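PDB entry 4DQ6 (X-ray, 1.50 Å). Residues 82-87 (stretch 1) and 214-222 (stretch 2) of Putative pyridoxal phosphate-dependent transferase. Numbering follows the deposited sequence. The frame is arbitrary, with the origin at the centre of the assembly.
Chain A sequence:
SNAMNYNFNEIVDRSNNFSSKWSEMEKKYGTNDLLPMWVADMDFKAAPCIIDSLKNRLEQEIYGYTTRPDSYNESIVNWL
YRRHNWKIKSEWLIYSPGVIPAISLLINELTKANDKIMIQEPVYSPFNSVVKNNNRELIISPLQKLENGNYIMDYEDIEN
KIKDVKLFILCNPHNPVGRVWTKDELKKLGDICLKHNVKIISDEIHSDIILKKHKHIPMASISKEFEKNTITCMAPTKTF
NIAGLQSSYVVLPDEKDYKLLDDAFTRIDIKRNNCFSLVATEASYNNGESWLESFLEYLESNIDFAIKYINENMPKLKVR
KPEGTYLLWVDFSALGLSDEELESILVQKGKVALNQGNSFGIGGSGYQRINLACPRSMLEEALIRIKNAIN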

# COMPACT_ATOMS: atom_id res chain seq x y z
N ARG A 82 -23.30 1.35 14.92
CA ARG A 82 -23.54 0.46 16.07
C ARG A 82 -22.72 0.89 17.27
O ARG A 82 -23.19 0.89 18.39
CB ARG A 82 -22.99 -0.94 15.82
CG ARG A 82 -23.52 -1.74 14.66
CD ARG A 82 -23.67 -3.18 15.10
NE ARG A 82 -22.46 -3.99 15.28
CZ ARG A 82 -21.58 -4.28 14.33
NH1 ARG A 82 -21.69 -3.76 13.12
NH2 ARG A 82 -20.57 -5.07 14.59
N ARG A 83 -21.46 1.16 17.00
CA ARG A 83 -20.51 1.43 18.06
C ARG A 83 -20.47 2.87 18.51
O ARG A 83 -20.26 3.12 19.67
CB ARG A 83 -19.11 0.97 17.64
CG ARG A 83 -19.04 -0.48 17.17
CD ARG A 83 -19.15 -1.48 18.30
NE ARG A 83 -18.14 -1.29 19.35
CZ ARG A 83 -18.11 -1.98 20.48
NH1 ARG A 83 -19.02 -2.90 20.71
NH2 ARG A 83 -17.16 -1.76 21.37
N HIS A 84 -20.65 3.81 17.58
CA HIS A 84 -20.43 5.22 17.92
C HIS A 84 -21.64 6.07 17.71
O HIS A 84 -21.58 7.28 17.94
CB HIS A 84 -19.31 5.79 17.10
CG HIS A 84 -18.05 4.99 17.18
ND1 HIS A 84 -17.47 4.70 18.37
CD2 HIS A 84 -17.24 4.48 16.21
CE1 HIS A 84 -16.36 3.97 18.14
NE2 HIS A 84 -16.23 3.84 16.82
N ASN A 85 -22.74 5.49 17.28
CA ASN A 85 -23.96 6.26 16.99
C ASN A 85 -23.69 7.37 15.98
O ASN A 85 -24.29 8.44 16.04
CB ASN A 85 -24.54 6.85 18.27
CG ASN A 85 -26.05 6.99 18.20
OD1 ASN A 85 -26.78 6.13 17.63
ND2 ASN A 85 -26.55 8.06 18.82
N TRP A 86 -22.85 7.09 15.01
CA TRP A 86 -22.50 8.03 13.97
C TRP A 86 -22.96 7.45 12.65
O TRP A 86 -22.43 6.40 12.21
CB TRP A 86 -21.00 8.25 13.98
CG TRP A 86 -20.55 9.25 12.99
CD1 TRP A 86 -21.26 10.30 12.46
CD2 TRP A 86 -19.23 9.32 12.41
NE1 TRP A 86 -20.48 11.01 11.57
CE2 TRP A 86 -19.24 10.48 11.53
CE3 TRP A 86 -18.08 8.58 12.54
CZ2 TRP A 86 -18.14 10.79 10.76
CZ3 TRP A 86 -16.97 8.92 11.76
CH2 TRP A 86 -17.01 10.02 10.94
N LYS A 87 -23.96 8.07 12.05
CA LYS A 87 -24.45 7.63 10.76
C LYS A 87 -23.68 8.34 9.66
O LYS A 87 -23.71 9.57 9.54
CB LYS A 87 -25.94 7.93 10.56
CG LYS A 87 -26.51 7.40 9.21
CD LYS A 87 -26.64 5.86 9.17
CE LYS A 87 -27.60 5.32 10.25
NZ LYS A 87 -28.16 3.93 10.18
N HIS A 214 -16.04 5.49 29.78
CA HIS A 214 -15.70 6.47 28.72
C HIS A 214 -16.33 6.07 27.42
O HIS A 214 -16.74 4.93 27.23
CB HIS A 214 -14.18 6.60 28.57
CG HIS A 214 -13.56 7.04 29.83
ND1 HIS A 214 -13.59 8.32 30.24
CD2 HIS A 214 -13.02 6.30 30.88
CE1 HIS A 214 -13.09 8.39 31.51
NE2 HIS A 214 -12.69 7.17 31.87
N LYS A 215 -16.50 7.04 26.53
CA LYS A 215 -17.18 6.82 25.26
C LYS A 215 -16.52 7.63 24.17
O LYS A 215 -16.34 8.84 24.32
CB LYS A 215 -18.68 7.16 25.34
CG LYS A 215 -19.40 6.44 24.20
CD LYS A 215 -20.92 6.61 24.18
CE LYS A 215 -21.50 6.32 22.77
NZ LYS A 215 -21.19 5.02 22.06
N HIS A 216 -16.13 6.99 23.08
CA HIS A 216 -15.63 7.70 21.93
C HIS A 216 -16.70 8.53 21.27
O HIS A 216 -17.79 8.02 20.94
CB HIS A 216 -15.03 6.75 20.90
CG HIS A 216 -14.47 7.44 19.73
ND1 HIS A 216 -13.33 8.16 19.80
CD2 HIS A 216 -14.94 7.55 18.43
CE1 HIS A 216 -13.11 8.73 18.60
NE2 HIS A 216 -14.11 8.41 17.77
N ILE A 217 -16.37 9.79 21.01
CA ILE A 217 -17.22 10.73 20.24
C ILE A 217 -16.46 11.16 18.99
O ILE A 217 -15.48 11.90 19.11
CB ILE A 217 -17.49 12.01 21.07
CG1 ILE A 217 -18.06 11.68 22.45
CG2 ILE A 217 -18.37 12.98 20.30
CD1 ILE A 217 -19.34 10.91 22.46
N PRO A 218 -16.87 10.74 17.80
CA PRO A 218 -16.25 11.22 16.60
C PRO A 218 -16.50 12.72 16.54
O PRO A 218 -17.64 13.18 16.66
CB PRO A 218 -16.94 10.41 15.48
CG PRO A 218 -17.49 9.21 16.22
CD PRO A 218 -17.86 9.70 17.55
N MET A 219 -15.44 13.46 16.24
CA MET A 219 -15.62 14.88 16.14
C MET A 219 -16.68 15.28 15.12
O MET A 219 -17.49 16.19 15.33
CB MET A 219 -14.27 15.50 15.77
CG MET A 219 -14.29 16.98 15.42
SD MET A 219 -14.79 18.14 16.73
CE MET A 219 -13.17 18.66 17.28
N ALA A 220 -16.66 14.62 13.98
CA ALA A 220 -17.60 14.93 12.90
C ALA A 220 -19.04 14.59 13.24
O ALA A 220 -19.95 15.03 12.53
CB ALA A 220 -17.20 14.13 11.65
N SER A 221 -19.27 13.82 14.30
CA SER A 221 -20.60 13.32 14.66
C SER A 221 -21.43 14.32 15.50
O SER A 221 -22.61 14.10 15.76
CB SER A 221 -20.50 12.00 15.44
OG SER A 221 -20.10 12.18 16.79
N ILE A 222 -20.77 15.37 15.96
CA ILE A 222 -21.37 16.26 16.98
C ILE A 222 -22.48 17.17 16.43
O ILE A 222 -23.49 17.41 17.10
CB ILE A 222 -20.28 17.08 17.69
CG1 ILE A 222 -19.40 16.10 18.46
CG2 ILE A 222 -20.88 18.15 18.63
CD1 ILE A 222 -18.17 16.78 19.06
O HOH W 1 -18.53 5.49 20.87
O HOH W 2 -20.37 8.71 20.01
O HOH W 3 -24.29 11.88 15.43
O HOH W 4 -21.59 13.37 10.95

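How do the two backbones lie against each other? Stretch 1 carries the end of a helix, residues 82-84, and leaves helical geometry at Asn 85, whose phi is positive at 55°. Stretch 2 approaches as an extended run that turns after Pro 218. Between the stretches, CA atoms come nearest at His 84 and His 216, 6.7 Å apart, and at Trp 86 and Ser 221, 5.7 Å apart. The turn is fastened to Pro 218 O, which accepts from Ser 221 N at 2.9 Å and from Ser 221 OG at 2.7 Å.

What does the Trp 86 ring rest on? Pro 218 CB sits over the six-membered ring, 4.1 Å from its centroid, and Ser 221 CB over the five-membered ring, 3.8 Å from its centroid; both are CH-pi contacts, in which slightly positive C-H groups meet the pi electrons. Ala 220 CB adds an apolar contact, 3.6 Å from Trp 86 CZ2.

How do the two histidines meet? The edge of the His 216 ring points toward the face of the His 84 ring, with centroids 5.0 Å apart and planes at 68°, so its slightly positive rim meets the pi electrons. His 216 CD2 lies 3.8 Å from His 84 ND1.

What links the polar groups? No clear direct hydrogen bond crosses the contact, but waters bridge it. Water 1 joins His 84 ND1 (2.8 Å), Lys 215 NZ (3.0 Å) and His 216 O (2.6 Å), accepting from the lysine and donating to the carbonyl. Water 2 donates to both His 84 O and His 216 O, each at 2.8 Å, while water 4 accepts from Trp 86 NE1 at 2.7 Å and donates to Ala 220 O at 2.8 Å, satisfying the indole N-H.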